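Local coordinates for protein gamma-glutamyltranspeptidase (Streptomyces lincolnensis, PDB 6J3A) that probably cleaves or transfers gamma-glutamyl-type amide groups as an N-terminal-nucleophile (Ntn) enzyme of the gamma-glutamyltranspeptidase family, at residues 266-271 against 516-521; 282-287 against 313-318; 498-503 against 508-513. One frame throughout, in Å; residues are numbered along the deposited sequence.

Interaction 1 (266-271 against 516-521)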
loop_
_atom_site.group_PDB
_atom_site.type_symbol
_atom_site.label_atom_id
_atom_site.label_comp_id
_atom_site.label_asym_id
_atom_site.label_seq_id
_atom_site.Cartn_x
_atom_site.Cartn_y
_atom_site.Cartn_z
ATOM N N ASN A 266 -30.950 2.284 7.287
ATOM C CA ASN A 266 -30.326 1.881 8.561
ATOM C C ASN A 266 -29.304 2.906 9.102
ATOM O O ASN A 266 -28.193 2.550 9.504
ATOM C CB ASN A 266 -29.683 0.503 8.378
ATOM C CG ASN A 266 -29.070 -0.034 9.651
ATOM O OD1 ASN A 266 -29.750 -0.170 10.667
ATOM N ND2 ASN A 266 -27.775 -0.333 9.606
ATOM N N GLY A 267 -29.683 4.182 9.076
ATOM C CA GLY A 267 -28.815 5.270 9.547
ATOM C C GLY A 267 -27.938 5.906 8.484
ATOM O O GLY A 267 -27.413 7.015 8.689
ATOM N N TRP A 268 -27.762 5.198 7.363
ATOM C CA TRP A 268 -26.967 5.666 6.228
ATOM C C TRP A 268 -27.834 6.203 5.095
ATOM O O TRP A 268 -29.010 5.852 4.965
ATOM C CB TRP A 268 -26.105 4.546 5.625
ATOM C CG TRP A 268 -25.252 3.760 6.561
ATOM C CD1 TRP A 268 -25.663 2.766 7.394
ATOM C CD2 TRP A 268 -23.826 3.842 6.707
ATOM N NE1 TRP A 268 -24.592 2.244 8.076
ATOM C CE2 TRP A 268 -23.452 2.884 7.670
ATOM C CE3 TRP A 268 -22.836 4.644 6.135
ATOM C CZ2 TRP A 268 -22.128 2.710 8.077
ATOM C CZ3 TRP A 268 -21.521 4.467 6.536
ATOM C CH2 TRP A 268 -21.179 3.508 7.498
ATOM N N THR A 269 -27.213 7.043 4.274
ATOM C CA THR A 269 -27.730 7.431 2.972
ATOM C C THR A 269 -26.666 7.065 1.956
ATOM O O THR A 269 -25.523 7.476 2.099
ATOM C CB THR A 269 -27.970 8.945 2.876
ATOM O OG1 THR A 269 -28.803 9.366 3.962
ATOM C CG2 THR A 269 -28.622 9.323 1.534
ATOM N N VAL A 270 -27.036 6.309 0.931
ATOM C CA VAL A 270 -26.129 6.029 -0.178
ATOM C C VAL A 270 -26.478 6.945 -1.343
ATOM O O VAL A 270 -27.641 7.068 -1.692
ATOM C CB VAL A 270 -26.214 4.576 -0.631
ATOM C CG1 VAL A 270 -25.141 4.306 -1.675
ATOM C CG2 VAL A 270 -26.027 3.646 0.561
ATOM N N CYS A 271 -25.459 7.577 -1.925
ATOM C CA CYS A 271 -25.605 8.445 -3.100
ATOM C C CYS A 271 -25.027 7.784 -4.340
ATOM O O CYS A 271 -23.921 7.243 -4.298
ATOM C CB CYS A 271 -24.902 9.786 -2.875
ATOM S SG CYS A 271 -25.555 10.676 -1.446
ATOM N N ALA A 516 -21.054 -4.948 4.102
ATOM C CA ALA A 516 -19.976 -5.411 4.962
ATOM C C ALA A 516 -19.437 -4.265 5.823
ATOM O O ALA A 516 -19.297 -4.431 7.032
ATOM C CB ALA A 516 -18.875 -6.052 4.147
ATOM N N VAL A 517 -19.191 -3.100 5.226
ATOM C CA VAL A 517 -18.714 -1.940 5.996
ATOM C C VAL A 517 -19.664 -1.606 7.155
ATOM O O VAL A 517 -19.228 -1.336 8.266
ATOM C CB VAL A 517 -18.536 -0.675 5.126
ATOM C CG1 VAL A 517 -18.173 0.533 5.990
ATOM C CG2 VAL A 517 -17.470 -0.886 4.057
ATOM N N ALA A 518 -20.961 -1.621 6.881
ATOM C CA ALA A 518 -21.972 -1.269 7.875
ATOM C C ALA A 518 -22.209 -2.369 8.907
ATOM O O ALA A 518 -22.590 -2.064 10.035
ATOM C CB ALA A 518 -23.267 -0.934 7.180
ATOM N N LEU A 519 -21.987 -3.627 8.521
ATOM C CA LEU A 519 -22.233 -4.779 9.395
ATOM C C LEU A 519 -21.014 -5.311 10.118
ATOM O O LEU A 519 -21.168 -5.924 11.161
ATOM C CB LEU A 519 -22.885 -5.922 8.611
ATOM C CG LEU A 519 -24.277 -5.640 8.030
ATOM C CD1 LEU A 519 -24.820 -6.903 7.374
ATOM C CD2 LEU A 519 -25.266 -5.121 9.070
ATOM N N ARG A 520 -19.817 -5.096 9.582
ATOM C CA ARG A 520 -18.596 -5.601 10.220
ATOM C C ARG A 520 -18.182 -4.737 11.406
ATOM O O ARG A 520 -18.375 -3.521 11.408
ATOM C CB ARG A 520 -17.441 -5.696 9.212
ATOM C CG ARG A 520 -17.597 -6.807 8.182
ATOM C CD ARG A 520 -16.521 -6.711 7.113
ATOM N NE ARG A 520 -15.238 -7.211 7.606
ATOM C CZ ARG A 520 -14.807 -8.472 7.509
ATOM N NH1 ARG A 520 -15.540 -9.422 6.912
ATOM N NH2 ARG A 520 -13.615 -8.792 8.012
ATOM N N ALA A 521 -17.608 -5.382 12.414
ATOM C CA ALA A 521 -17.057 -4.688 13.570
ATOM C C ALA A 521 -15.894 -3.812 13.143
ATOM O O ALA A 521 -15.058 -4.232 12.342
ATOM C CB ALA A 521 -16.583 -5.688 14.602
#
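W268 turns its CG anti to its own carbonyl carbon (chi1 -51°), and a chi2 of 78° then swings the indole out of strand 268-272 to the last turn of helix 506-519, where the methyl of A518 meets it. The small residue lets the large one come close: A518 CB sits 3.6 Å from W268 NE1 and 3.9 Å from W268 CE2, lying oblique to the ring. The backbone follows, with A518 CA 4.0 Å from W268 CZ2. Farther along the indole, V517 CG1 makes a looser approach of 4.5 Å to W268 CH2. Here the helix is ending: R520 N still bonds to A516 O at 2.7 Å, but R520 itself has left helical geometry, and its guanidinium is engaged by D528 and Y296. Other neighbours complete the setting of the indole, F514 of the same helix in an edge-to-face pair and R490 in a cation-pi contact, while A518 also touches W265, at the end of strand 256-265, on the far side of the turn from W268. The chemistry between the two segments is thus apolar and rests on shape, with 137 Å² buried in all; the electrostatic part of the tryptophan's environment probably comes from R490 rather than from the helix residues it touches.

Interaction 2 (282-287 against 313-318)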
loop_
_atom_site.group_PDB
_atom_site.type_symbol
_atom_site.label_atom_id
_atom_site.label_comp_id
_atom_site.label_asym_id
_atom_site.label_seq_id
_atom_site.Cartn_x
_atom_site.Cartn_y
_atom_site.Cartn_z
ATOM N N LEU A 282 -28.181 -0.391 -7.076
ATOM C CA LEU A 282 -27.665 -0.578 -5.709
ATOM C C LEU A 282 -28.732 -0.150 -4.699
ATOM O O LEU A 282 -29.055 -0.886 -3.761
ATOM C CB LEU A 282 -26.370 0.231 -5.486
ATOM C CG LEU A 282 -25.513 -0.150 -4.254
ATOM C CD1 LEU A 282 -24.031 0.166 -4.462
ATOM C CD2 LEU A 282 -26.008 0.495 -2.955
ATOM N N LEU A 283 -29.277 1.045 -4.921
ATOM C CA LEU A 283 -30.330 1.598 -4.081
ATOM C C LEU A 283 -31.570 0.671 -4.059
ATOM O O LEU A 283 -32.146 0.434 -3.000
ATOM C CB LEU A 283 -30.690 3.029 -4.529
ATOM C CG LEU A 283 -29.563 4.067 -4.712
ATOM C CD1 LEU A 283 -30.062 5.438 -5.151
ATOM C CD2 LEU A 283 -28.798 4.225 -3.422
ATOM N N GLN A 284 -31.951 0.127 -5.213
ATOM C CA GLN A 284 -33.075 -0.827 -5.291
ATOM C C GLN A 284 -32.812 -2.098 -4.498
ATOM O O GLN A 284 -33.722 -2.660 -3.895
ATOM C CB GLN A 284 -33.406 -1.187 -6.744
ATOM C CG GLN A 284 -34.219 -0.119 -7.464
ATOM C CD GLN A 284 -35.022 -0.644 -8.632
ATOM O OE1 GLN A 284 -34.895 -0.142 -9.744
ATOM N NE2 GLN A 284 -35.859 -1.658 -8.387
ATOM N N GLN A 285 -31.563 -2.542 -4.496
ATOM C CA GLN A 285 -31.172 -3.697 -3.691
ATOM C C GLN A 285 -31.318 -3.453 -2.184
ATOM O O GLN A 285 -31.695 -4.364 -1.441
ATOM C CB GLN A 285 -29.751 -4.129 -4.038
ATOM C CG GLN A 285 -29.661 -4.845 -5.376
ATOM C CD GLN A 285 -28.225 -5.090 -5.798
ATOM O OE1 GLN A 285 -27.629 -6.094 -5.431
ATOM N NE2 GLN A 285 -27.667 -4.169 -6.570
ATOM N N LEU A 286 -31.036 -2.222 -1.761
ATOM C CA LEU A 286 -31.156 -1.806 -0.362
ATOM C C LEU A 286 -32.608 -1.690 0.059
ATOM O O LEU A 286 -32.983 -2.129 1.154
ATOM C CB LEU A 286 -30.485 -0.444 -0.150
ATOM C CG LEU A 286 -28.966 -0.385 -0.186
ATOM C CD1 LEU A 286 -28.506 1.062 -0.152
ATOM C CD2 LEU A 286 -28.377 -1.147 0.983
ATOM N N ALA A 287 -33.412 -1.076 -0.811
ATOM C CA ALA A 287 -34.863 -0.996 -0.617
ATOM C C ALA A 287 -35.565 -2.359 -0.540
ATOM O O ALA A 287 -36.601 -2.494 0.100
ATOM C CB ALA A 287 -35.483 -0.164 -1.716
ATOM N N MET A 313 -31.971 -6.027 -10.871
ATOM C CA MET A 313 -31.400 -5.995 -12.225
ATOM C C MET A 313 -32.466 -6.063 -13.313
ATOM O O MET A 313 -32.367 -5.406 -14.345
ATOM C CB MET A 313 -30.392 -7.133 -12.398
ATOM C CG MET A 313 -29.078 -6.895 -11.673
ATOM S SD MET A 313 -28.188 -5.392 -12.166
ATOM C CE MET A 313 -26.795 -6.116 -13.011
ATOM N N ALA A 314 -33.486 -6.868 -13.066
ATOM C CA ALA A 314 -34.652 -6.959 -13.934
ATOM C C ALA A 314 -35.296 -5.603 -14.127
ATOM O O ALA A 314 -35.663 -5.232 -15.241
ATOM C CB ALA A 314 -35.659 -7.930 -13.339
ATOM N N ASP A 315 -35.431 -4.881 -13.023
ATOM C CA ASP A 315 -35.995 -3.532 -13.036
ATOM C C ASP A 315 -35.061 -2.576 -13.766
ATOM O O ASP A 315 -35.522 -1.727 -14.514
ATOM C CB ASP A 315 -36.284 -3.029 -11.611
ATOM C CG ASP A 315 -37.669 -3.449 -11.087
ATOM O OD1 ASP A 315 -38.503 -3.990 -11.861
ATOM O OD2 ASP A 315 -37.929 -3.207 -9.878
ATOM N N ARG A 316 -33.753 -2.734 -13.554
ATOM C CA ARG A 316 -32.738 -1.997 -14.316
ATOM C C ARG A 316 -32.924 -2.140 -15.837
ATOM O O ARG A 316 -32.950 -1.151 -16.572
ATOM C CB ARG A 316 -31.342 -2.457 -13.925
ATOM C CG ARG A 316 -30.225 -1.664 -14.590
ATOM C CD ARG A 316 -28.883 -2.359 -14.483
ATOM N NE ARG A 316 -28.685 -3.364 -15.532
ATOM C CZ ARG A 316 -27.521 -3.936 -15.841
ATOM N NH1 ARG A 316 -27.466 -4.837 -16.818
ATOM N NH2 ARG A 316 -26.406 -3.605 -15.202
ATOM N N GLU A 317 -33.048 -3.383 -16.286
ATOM C CA GLU A 317 -33.228 -3.688 -17.704
ATOM C C GLU A 317 -34.532 -3.142 -18.282
ATOM O O GLU A 317 -34.555 -2.583 -19.384
ATOM C CB GLU A 317 -33.198 -5.203 -17.922
ATOM C CG GLU A 317 -33.164 -5.611 -19.391
ATOM C CD GLU A 317 -32.026 -4.948 -20.140
ATOM O OE1 GLU A 317 -30.879 -5.017 -19.651
ATOM O OE2 GLU A 317 -32.273 -4.329 -21.189
ATOM N N ALA A 318 -35.613 -3.349 -17.542
ATOM C CA ALA A 318 -36.947 -2.893 -17.941
ATOM C C ALA A 318 -37.112 -1.381 -17.942
ATOM O O ALA A 318 -37.729 -0.834 -18.851
ATOM C CB ALA A 318 -38.001 -3.517 -17.039
#
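Q284 and D315 bridge two helices that stand well apart, Q284 CA and D315 CA being 8.7 Å from each other, through a single side-chain hydrogen bond. Q284 NE2 donates to D315 OD2 at 3.0 Å with an N-H...O angle of 153°, and the acceptor lies almost in the amide plane. The carboxylate receives it on the anti lone pair of OD2, the one turned away from OD1. The two side chains cross at about a right angle, with amide and carboxylate planes 37° apart, and D315 CB rests against the same amide, 3.5 Å from Q284 NE2 and 3.7 Å from Q284 OE1. Beyond CG the glutamine runs extended, which gives it the length to span the gap. A second shell fixes both groups: Y320 OH bonds Q284 OE1, Y336 OH shares D315 OD2, and the backbone N-H of G355 donates to D315 OD1. A buried carboxylate is therefore met at both oxygens, and a long, weak ion pair with R340 may help to balance its charge. Farther out, L283 and L286 of helix 280-288 pack on strands 256-265 and 268-272, a helix-on-sheet layering consistent with the alpha-beta-beta-alpha sandwich of Ntn hydrolases, with helix 299-319 joined on beyond it.

Interaction 3 (498-503 against 508-513)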
loop_
_atom_site.group_PDB
_atom_site.type_symbol
_atom_site.label_atom_id
_atom_site.label_comp_id
_atom_site.label_asym_id
_atom_site.label_seq_id
_atom_site.Cartn_x
_atom_site.Cartn_y
_atom_site.Cartn_z
ATOM N N PHE A 498 -16.426 5.598 -2.469
ATOM C CA PHE A 498 -15.978 4.299 -2.926
ATOM C C PHE A 498 -16.470 3.960 -4.333
ATOM O O PHE A 498 -17.262 4.690 -4.942
ATOM C CB PHE A 498 -16.362 3.220 -1.890
ATOM C CG PHE A 498 -17.837 3.085 -1.647
ATOM C CD1 PHE A 498 -18.533 4.048 -0.927
ATOM C CD2 PHE A 498 -18.531 1.967 -2.105
ATOM C CE1 PHE A 498 -19.895 3.912 -0.688
ATOM C CE2 PHE A 498 -19.893 1.824 -1.868
ATOM C CZ PHE A 498 -20.573 2.794 -1.150
ATOM N N GLY A 499 -15.934 2.864 -4.851
ATOM C CA GLY A 499 -16.324 2.343 -6.149
ATOM C C GLY A 499 -15.465 1.183 -6.591
ATOM O O GLY A 499 -14.605 0.704 -5.852
ATOM N N THR A 500 -15.731 0.723 -7.804
ATOM C CA THR A 500 -15.007 -0.391 -8.403
ATOM C C THR A 500 -15.343 -0.462 -9.879
ATOM O O THR A 500 -16.466 -0.147 -10.269
ATOM C CB THR A 500 -15.370 -1.765 -7.772
ATOM O OG1 THR A 500 -14.665 -2.811 -8.444
ATOM C CG2 THR A 500 -16.858 -2.086 -7.867
ATOM N N PRO A 501 -14.384 -0.894 -10.705
ATOM C CA PRO A 501 -14.751 -1.319 -12.035
ATOM C C PRO A 501 -15.359 -2.719 -11.991
ATOM O O PRO A 501 -15.378 -3.372 -10.941
ATOM C CB PRO A 501 -13.417 -1.334 -12.760
ATOM C CG PRO A 501 -12.454 -1.743 -11.712
ATOM C CD PRO A 501 -12.945 -1.080 -10.458
ATOM N N GLY A 502 -15.856 -3.148 -13.141
ATOM C CA GLY A 502 -16.374 -4.500 -13.317
ATOM C C GLY A 502 -17.707 -4.645 -14.014
ATOM O O GLY A 502 -18.410 -5.625 -13.774
ATOM N N GLY A 503 -18.054 -3.690 -14.882
ATOM C CA GLY A 503 -19.271 -3.761 -15.691
ATOM C C GLY A 503 -20.559 -4.007 -14.925
ATOM O O GLY A 503 -20.981 -3.188 -14.108
ATOM N N GLN A 508 -23.010 -4.841 -7.805
ATOM C CA GLN A 508 -23.188 -6.043 -6.992
ATOM C C GLN A 508 -22.083 -6.038 -5.935
ATOM O O GLN A 508 -22.321 -6.123 -4.720
ATOM C CB GLN A 508 -23.102 -7.309 -7.847
ATOM C CG GLN A 508 -24.016 -7.325 -9.064
ATOM C CD GLN A 508 -24.066 -8.696 -9.725
ATOM O OE1 GLN A 508 -24.369 -9.701 -9.067
ATOM N NE2 GLN A 508 -23.765 -8.751 -11.028
ATOM N N TRP A 509 -20.861 -5.913 -6.423
ATOM C CA TRP A 509 -19.691 -5.923 -5.570
ATOM C C TRP A 509 -19.743 -4.796 -4.550
ATOM O O TRP A 509 -19.446 -5.011 -3.378
ATOM C CB TRP A 509 -18.425 -5.821 -6.424
ATOM C CG TRP A 509 -18.078 -7.075 -7.191
ATOM C CD1 TRP A 509 -18.442 -8.373 -6.902
ATOM C CD2 TRP A 509 -17.242 -7.145 -8.344
ATOM N NE1 TRP A 509 -17.907 -9.236 -7.835
ATOM C CE2 TRP A 509 -17.155 -8.510 -8.723
ATOM C CE3 TRP A 509 -16.557 -6.180 -9.108
ATOM C CZ2 TRP A 509 -16.422 -8.928 -9.831
ATOM C CZ3 TRP A 509 -15.818 -6.596 -10.195
ATOM C CH2 TRP A 509 -15.761 -7.960 -10.555
ATOM N N GLN A 510 -20.142 -3.612 -5.004
ATOM C CA GLN A 510 -20.288 -2.462 -4.120
ATOM C C GLN A 510 -21.365 -2.669 -3.066
ATOM O O GLN A 510 -21.169 -2.278 -1.916
ATOM C CB GLN A 510 -20.590 -1.187 -4.908
ATOM C CG GLN A 510 -19.362 -0.528 -5.479
ATOM C CD GLN A 510 -19.698 0.607 -6.418
ATOM O OE1 GLN A 510 -20.106 0.386 -7.573
ATOM N NE2 GLN A 510 -19.520 1.839 -5.939
ATOM N N LEU A 511 -22.501 -3.258 -3.453
ATOM C CA LEU A 511 -23.540 -3.586 -2.476
ATOM C C LEU A 511 -22.986 -4.507 -1.395
ATOM O O LEU A 511 -23.208 -4.269 -0.212
ATOM C CB LEU A 511 -24.767 -4.245 -3.106
ATOM C CG LEU A 511 -25.816 -4.527 -2.005
ATOM C CD1 LEU A 511 -26.795 -3.376 -1.882
ATOM C CD2 LEU A 511 -26.527 -5.854 -2.196
ATOM N N HIS A 512 -22.264 -5.547 -1.802
ATOM C CA HIS A 512 -21.709 -6.490 -0.821
ATOM C C HIS A 512 -20.726 -5.750 0.094
ATOM O O HIS A 512 -20.809 -5.843 1.327
ATOM C CB HIS A 512 -21.055 -7.704 -1.499
ATOM C CG HIS A 512 -21.882 -8.295 -2.599
ATOM N ND1 HIS A 512 -23.255 -8.217 -2.612
ATOM C CD2 HIS A 512 -21.534 -8.944 -3.735
ATOM C CE1 HIS A 512 -23.716 -8.800 -3.703
ATOM N NE2 HIS A 512 -22.691 -9.250 -4.402
ATOM N N PHE A 513 -19.841 -4.972 -0.518
ATOM C CA PHE A 513 -18.875 -4.152 0.216
ATOM C C PHE A 513 -19.525 -3.211 1.226
ATOM O O PHE A 513 -19.200 -3.259 2.413
ATOM C CB PHE A 513 -18.062 -3.339 -0.778
ATOM C CG PHE A 513 -17.244 -2.259 -0.159
ATOM C CD1 PHE A 513 -16.104 -2.568 0.552
ATOM C CD2 PHE A 513 -17.605 -0.930 -0.305
ATOM C CE1 PHE A 513 -15.330 -1.568 1.114
ATOM C CE2 PHE A 513 -16.839 0.076 0.252
ATOM C CZ PHE A 513 -15.698 -0.244 0.962
#
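F498 shows how one aromatic side chain can bind the end of a strand to the helix that soon follows. With chi1 at 61°, its CG lies between the backbone N and the carbonyl carbon, which directs the ring to F513. Going outward, F498 CB is 3.8 Å from F513 CE2, F498 CG is 3.7 Å from that same carbon, and F498 CD2 comes to 3.5 Å from it while also nearing F513 CD2. F498 CE2, the next atom along that side, reaches the edge of the F513 ring close to its plane. The rings pair obliquely, planes 51° apart and centroids separated by 5.3 Å. Almost a turn earlier in the helix, the aliphatic part of Q510 runs past T500 in the opposite direction, Q510 CG to T500 CG2 at 3.8 Å. The hydroxyl of T500 turns back to its own loop and donates to P501 O at 2.7 Å, in the carbonyl plane and on a lone pair, while R588 N bonds the same OG1. With an alanine here both branches go, which would probably leave P501 O and R588 N without this mate and open a gap beside Q510 CG. That carbonyl also meets W509 at the ring edge, P501 O to W509 CZ3 at 3.3 Å; E586 holds the indole N-H. Beside it G502 passes so close that any CB would collide with the ring. Strand, T-P-G-G loop and helix form a compact strand-to-helix connection; in gamma-glutamyltranspeptidases the paired glycines of such a loop form the oxyanion hole, a role G502 and G503 probably share.

Taken together, the contacts illustrate how one helix can serve several neighbours. Helix 506-519 offers its beginning and middle to interaction 3 and its last turn to interaction 1, their centres about 14 Å apart, each contact reaching strands of the core. Interaction 2, whose centre is about 14 Å from that of interaction 3 and about 18 Å from that of interaction 1, meets both through helix 280-288: L282 CD1 lies 3.7 Å from Q510 CB, and V270 CG2 lies 3.7 Å from L286 CD1. Interaction 3 is the one near the probable active site, since P501 touches T421, the first residue modelled after an unmodelled stretch and, by family analogy, probably the nucleophile.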